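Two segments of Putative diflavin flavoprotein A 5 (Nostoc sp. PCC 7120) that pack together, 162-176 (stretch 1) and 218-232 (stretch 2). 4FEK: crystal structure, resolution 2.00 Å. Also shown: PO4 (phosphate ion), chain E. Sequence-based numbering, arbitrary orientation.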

# COMPACT_ATOMS: atom_id res chain seq x y z
N THR A 162 7.81 -0.39 2.31
CA THR A 162 8.45 0.65 3.09
C THR A 162 8.35 0.27 4.55
O THR A 162 7.30 -0.17 4.99
N TYR A 163 9.44 0.42 5.29
CA TYR A 163 9.48 0.02 6.68
C TYR A 163 9.84 1.21 7.57
O TYR A 163 10.85 1.87 7.35
N ASP A 164 9.01 1.49 8.56
CA ASP A 164 9.27 2.59 9.48
C ASP A 164 9.95 1.99 10.70
O ASP A 164 9.34 1.25 11.44
N VAL A 165 11.22 2.29 10.87
CA VAL A 165 11.99 1.67 11.96
C VAL A 165 11.42 2.05 13.34
O VAL A 165 11.47 1.24 14.26
N GLN A 166 10.82 3.23 13.46
CA GLN A 166 10.29 3.68 14.75
C GLN A 166 9.10 2.83 15.23
O GLN A 166 9.01 2.47 16.39
N THR A 167 8.19 2.53 14.32
CA THR A 167 6.96 1.84 14.69
C THR A 167 7.00 0.35 14.31
O THR A 167 6.11 -0.41 14.69
N GLN A 168 8.02 -0.04 13.56
CA GLN A 168 8.14 -1.43 13.04
C GLN A 168 6.93 -1.85 12.20
O GLN A 168 6.52 -3.02 12.20
N ILE A 169 6.38 -0.89 11.48
CA ILE A 169 5.29 -1.16 10.56
C ILE A 169 5.89 -1.32 9.16
O ILE A 169 6.73 -0.54 8.73
N LEU A 170 5.46 -2.36 8.46
CA LEU A 170 5.85 -2.55 7.08
C LEU A 170 4.65 -2.24 6.19
O LEU A 170 3.59 -2.87 6.33
N TYR A 171 4.83 -1.29 5.28
CA TYR A 171 3.78 -0.87 4.34
C TYR A 171 3.95 -1.74 3.09
O TYR A 171 4.96 -1.62 2.40
N THR A 172 2.98 -2.61 2.84
CA THR A 172 3.19 -3.70 1.89
C THR A 172 2.32 -3.56 0.65
O THR A 172 2.44 -4.40 -0.28
N ASP A 173 1.46 -2.53 0.64
CA ASP A 173 0.62 -2.22 -0.53
C ASP A 173 -0.14 -3.47 -0.98
O ASP A 173 -0.95 -4.00 -0.22
N LYS A 174 0.12 -3.97 -2.20
CA LYS A 174 -0.61 -5.14 -2.70
C LYS A 174 -0.32 -6.44 -1.96
O LYS A 174 -1.10 -7.39 -2.07
N ILE A 175 0.80 -6.54 -1.26
CA ILE A 175 1.11 -7.83 -0.62
C ILE A 175 0.33 -8.01 0.69
O ILE A 175 0.22 -7.07 1.48
N PHE A 176 -0.20 -9.23 0.91
CA PHE A 176 -0.87 -9.65 2.16
C PHE A 176 -2.29 -9.14 2.42
O PHE A 176 -2.78 -9.28 3.55
N LYS A 218 13.24 -11.06 1.29
CA LYS A 218 13.66 -9.66 1.53
C LYS A 218 13.19 -9.11 2.86
O LYS A 218 13.95 -8.45 3.58
N ILE A 219 11.94 -9.37 3.21
CA ILE A 219 11.41 -8.81 4.45
C ILE A 219 11.74 -9.65 5.67
O ILE A 219 11.58 -9.18 6.80
N SER A 220 12.21 -10.88 5.46
CA SER A 220 12.43 -11.83 6.56
C SER A 220 13.37 -11.35 7.66
O SER A 220 13.22 -11.75 8.81
N ASP A 221 14.33 -10.50 7.33
CA ASP A 221 15.19 -9.96 8.38
C ASP A 221 14.61 -8.76 9.16
O ASP A 221 15.23 -8.29 10.11
N LEU A 222 13.42 -8.31 8.79
CA LEU A 222 12.80 -7.18 9.47
C LEU A 222 12.06 -7.61 10.73
O LEU A 222 11.43 -8.66 10.77
N GLN A 223 12.15 -6.78 11.76
CA GLN A 223 11.30 -6.96 12.92
C GLN A 223 10.00 -6.19 12.70
O GLN A 223 9.98 -4.96 12.81
N VAL A 224 8.91 -6.91 12.43
CA VAL A 224 7.64 -6.27 12.03
C VAL A 224 6.50 -6.55 13.00
O VAL A 224 6.22 -7.70 13.35
N ARG A 225 5.82 -5.49 13.41
CA ARG A 225 4.67 -5.61 14.31
C ARG A 225 3.35 -5.55 13.55
O ARG A 225 2.34 -6.01 14.05
N LEU A 226 3.37 -4.97 12.35
CA LEU A 226 2.14 -4.79 11.58
C LEU A 226 2.44 -4.79 10.09
O LEU A 226 3.41 -4.15 9.65
N TYR A 227 1.62 -5.51 9.31
CA TYR A 227 1.58 -5.30 7.86
C TYR A 227 0.48 -4.28 7.57
O TYR A 227 -0.71 -4.60 7.64
N ALA A 228 0.90 -3.06 7.25
CA ALA A 228 -0.01 -2.02 6.82
C ALA A 228 -0.30 -2.23 5.33
O ALA A 228 0.32 -1.61 4.47
N VAL A 229 -1.25 -3.11 5.06
CA VAL A 229 -1.57 -3.56 3.71
C VAL A 229 -2.43 -2.55 2.93
O VAL A 229 -3.03 -1.67 3.52
N GLY A 230 -2.48 -2.70 1.61
CA GLY A 230 -3.24 -1.84 0.74
C GLY A 230 -4.74 -2.12 0.74
O GLY A 230 -5.53 -1.22 0.47
N HIS A 231 -5.14 -3.36 1.03
CA HIS A 231 -6.55 -3.73 0.94
C HIS A 231 -6.99 -4.55 2.13
O HIS A 231 -6.38 -5.56 2.46
N GLY A 232 -8.11 -4.16 2.74
CA GLY A 232 -8.66 -4.95 3.83
C GLY A 232 -8.14 -4.56 5.20
O GLY A 232 -7.56 -3.50 5.38

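The two stretches meet as neighbouring parallel strands of one sheet, with an apolar and aromatic layer on one face, a smaller apolar cluster on the other, and polar side chains closing the two ends. Backbone bonds set the register: Leu170 N donates to Leu226 O (3.0 Å) and Ala228 N to Leu170 O (2.8 Å), so side chains of paired residues emerge on the same face.

Leu170 and Tyr227 share the more heavily packed face. Leu170, with chi1 t and chi2 p, is branched enough to meet several partners: its CD2 lies 3.8 Å from Ile219 CG2, its CD1 3.9 Å from Leu222 CD1, and its CB 3.8 Å from Val224 CG1. Tyr227 (chi1 m) forms an offset stack with Phe176, also m; the centroids are 4.0 Å apart and the planes tilt by only 10°, a fit that flat rings allow. Ile219 CD1 reaches the edge of the Phe176 ring, 3.9 Å from its CZ. Further along, Leu222 (m, t) lays CD2 over the face of Tyr163, 4.2 Å from the ring centroid.

On the other face, Ile169 (m, t) sets CD1 3.9 Å from Leu226 CD2 and CG2 3.6 Å from Ala228 CB. Ala228 CB, a lone methyl, also sits 3.5 Å from Tyr171 CD1, so the short side chain lets isoleucine and tyrosine both come close.

Tyr163, chi1 t, combines its apolar ring with a polar tip: OH donates a very short 2.5 Å hydrogen bond to Gln223 O. Water 1 supports this corner, accepting from Gln223 N at 2.8 Å and donating weakly to Tyr163 OH at 3.3 Å. Gln168 (m, t) offers both amide functions, OE1 accepting from Arg225 NE at 3.3 Å and NE2 donating a weak bond to Gln223 OE1 at 2.9 Å.

At the opposite end of the strand pairing, Thr172 (p) turns OG1 to donate to Ile175 O at 2.7 Å, bracing the type II' turn. Gly230 N donates to Asp173 O at 2.7 Å; a CB on this glycine would fall 2.7 Å from Asp173 O, a clash. Water 3 donates to Asp173 O (2.8 Å) and accepts weakly from His231 N (2.9 Å). The CB of Lys174 points away, but its long chain brings NZ back to donate to His231 NE2 at 2.9 Å, and NZ also donates to phosphate O4 at 2.8 Å, the ion probably coming from the crystallisation liquor.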

# COMPACT_ATOMS: atom_id res chain seq x y z
CB THR A 162 7.72 1.99 2.93
OG1 THR A 162 7.61 2.31 1.55
CG2 THR A 162 8.52 3.11 3.66
CB TYR A 163 10.50 -1.11 6.85
CG TYR A 163 10.71 -1.60 8.27
CD1 TYR A 163 9.77 -2.40 8.90
CD2 TYR A 163 11.87 -1.28 8.97
CE1 TYR A 163 9.98 -2.88 10.20
CE2 TYR A 163 12.09 -1.75 10.27
CZ TYR A 163 11.14 -2.54 10.87
OH TYR A 163 11.34 -3.01 12.15
CB ASP A 164 7.98 3.31 9.86
CG ASP A 164 8.19 4.48 10.83
OD1 ASP A 164 9.26 4.57 11.47
OD2 ASP A 164 7.27 5.33 10.95
CB VAL A 165 13.49 2.01 11.87
CG1 VAL A 165 14.06 1.53 10.54
CG2 VAL A 165 13.72 3.49 12.03
CB GLN A 166 9.87 5.15 14.68
CG GLN A 166 9.24 5.66 15.96
CD GLN A 166 10.21 5.63 17.12
OE1 GLN A 166 11.38 6.00 16.97
NE2 GLN A 166 9.75 5.18 18.28
CB THR A 167 5.77 2.50 13.97
OG1 THR A 167 5.91 2.30 12.56
CG2 THR A 167 5.73 4.01 14.26
CB GLN A 168 8.43 -2.43 14.16
CG GLN A 168 9.63 -2.00 14.99
CD GLN A 168 10.12 -3.05 15.95
OE1 GLN A 168 9.34 -3.72 16.62
NE2 GLN A 168 11.44 -3.18 16.04
CB ILE A 169 4.25 -0.02 10.55
CG1 ILE A 169 3.47 0.04 11.89
CG2 ILE A 169 3.26 -0.22 9.42
CD1 ILE A 169 2.47 1.23 11.94
CB LEU A 170 6.33 -3.99 6.88
CG LEU A 170 6.77 -4.32 5.47
CD1 LEU A 170 8.02 -3.52 5.16
CD2 LEU A 170 7.05 -5.84 5.34
CB TYR A 171 3.92 0.63 4.03
CG TYR A 171 3.74 1.47 5.31
CD1 TYR A 171 2.47 1.92 5.69
CD2 TYR A 171 4.81 1.73 6.16
CE1 TYR A 171 2.29 2.65 6.86
CE2 TYR A 171 4.64 2.45 7.37
CZ TYR A 171 3.37 2.90 7.70
OH TYR A 171 3.17 3.60 8.87
CB THR A 172 2.92 -5.09 2.51
OG1 THR A 172 1.53 -5.21 2.89
CG2 THR A 172 3.80 -5.33 3.72
CB ASP A 173 1.50 -1.68 -1.67
CG ASP A 173 0.70 -1.07 -2.82
OD1 ASP A 173 -0.54 -0.89 -2.68
OD2 ASP A 173 1.32 -0.76 -3.87
CB LYS A 174 -0.36 -5.36 -4.21
CG LYS A 174 -0.91 -4.27 -5.11
CD LYS A 174 -2.44 -4.20 -5.05
CE LYS A 174 -2.97 -3.04 -5.91
NZ LYS A 174 -4.45 -3.08 -6.10
CB ILE A 175 2.62 -8.03 -0.37
CG1 ILE A 175 3.46 -7.55 -1.55
CG2 ILE A 175 2.90 -9.52 -0.03
CD1 ILE A 175 3.15 -8.24 -2.87
CB PHE A 176 -0.06 -9.30 3.42
CG PHE A 176 1.32 -9.83 3.43
CD1 PHE A 176 1.57 -11.20 3.47
CD2 PHE A 176 2.40 -8.95 3.42
CE1 PHE A 176 2.85 -11.68 3.49
CE2 PHE A 176 3.69 -9.43 3.45
CZ PHE A 176 3.92 -10.79 3.48
CB LYS A 218 13.19 -8.73 0.40
CG LYS A 218 14.11 -8.71 -0.82
CD LYS A 218 13.38 -8.14 -2.04
CE LYS A 218 14.12 -8.47 -3.34
NZ LYS A 218 13.21 -8.46 -4.53
CB ILE A 219 9.89 -8.57 4.37
CG1 ILE A 219 9.14 -9.90 4.37
CG2 ILE A 219 9.51 -7.71 3.15
CD1 ILE A 219 7.63 -9.73 4.23
CB SER A 220 12.88 -13.21 6.04
OG SER A 220 14.18 -13.15 5.52
CB ASP A 221 16.58 -9.64 7.83
CG ASP A 221 17.49 -10.86 7.83
OD1 ASP A 221 17.67 -11.48 8.91
OD2 ASP A 221 18.02 -11.22 6.75
CB LEU A 222 11.83 -6.44 8.54
CG LEU A 222 12.44 -5.75 7.34
CD1 LEU A 222 11.36 -4.98 6.56
CD2 LEU A 222 13.56 -4.83 7.80
CB GLN A 223 12.03 -6.46 14.15
CG GLN A 223 11.36 -6.81 15.45
CD GLN A 223 12.12 -6.26 16.63
OE1 GLN A 223 11.53 -5.67 17.55
NE2 GLN A 223 13.44 -6.43 16.62
CB VAL A 224 7.18 -6.75 10.62
CG1 VAL A 224 5.96 -5.97 10.15
CG2 VAL A 224 8.30 -6.64 9.62
CB ARG A 225 4.70 -4.50 15.36
CG ARG A 225 5.87 -4.60 16.33
CD ARG A 225 5.86 -3.43 17.30
NE ARG A 225 6.65 -3.72 18.49
CZ ARG A 225 6.14 -3.87 19.71
NH1 ARG A 225 4.84 -3.74 19.91
NH2 ARG A 225 6.94 -4.14 20.73
CB LEU A 226 1.48 -3.45 11.95
CG LEU A 226 0.14 -3.14 11.28
CD1 LEU A 226 -0.97 -3.89 12.00
CD2 LEU A 226 -0.14 -1.62 11.26
CB TYR A 227 1.26 -6.59 7.07
CG TYR A 227 2.32 -7.66 7.08
CD1 TYR A 227 3.67 -7.35 7.26
CD2 TYR A 227 1.99 -9.00 6.86
CE1 TYR A 227 4.64 -8.34 7.24
CE2 TYR A 227 2.97 -9.99 6.84
CZ TYR A 227 4.29 -9.66 7.03
OH TYR A 227 5.25 -10.65 7.02
CB ALA A 228 0.59 -0.65 7.06
CB VAL A 229 -2.34 -4.87 3.76
CG1 VAL A 229 -1.52 -5.92 4.55
CG2 VAL A 229 -3.74 -4.65 4.41
CB HIS A 231 -6.88 -4.53 -0.34
CG HIS A 231 -6.62 -3.79 -1.62
ND1 HIS A 231 -7.36 -2.69 -2.02
CD2 HIS A 231 -5.72 -4.01 -2.60
CE1 HIS A 231 -6.90 -2.25 -3.18
NE2 HIS A 231 -5.90 -3.04 -3.56
P PO4 E . -4.83 -0.39 -8.81
O1 PO4 E . -4.70 1.14 -8.79
O2 PO4 E . -5.84 -0.73 -9.86
O3 PO4 E . -3.48 -0.92 -9.18
O4 PO4 E . -5.30 -0.83 -7.45
O HOH W 1 14.12 -4.80 12.11
O HOH W 2 0.78 -0.06 2.19
O HOH W 3 -3.36 -5.42 0.01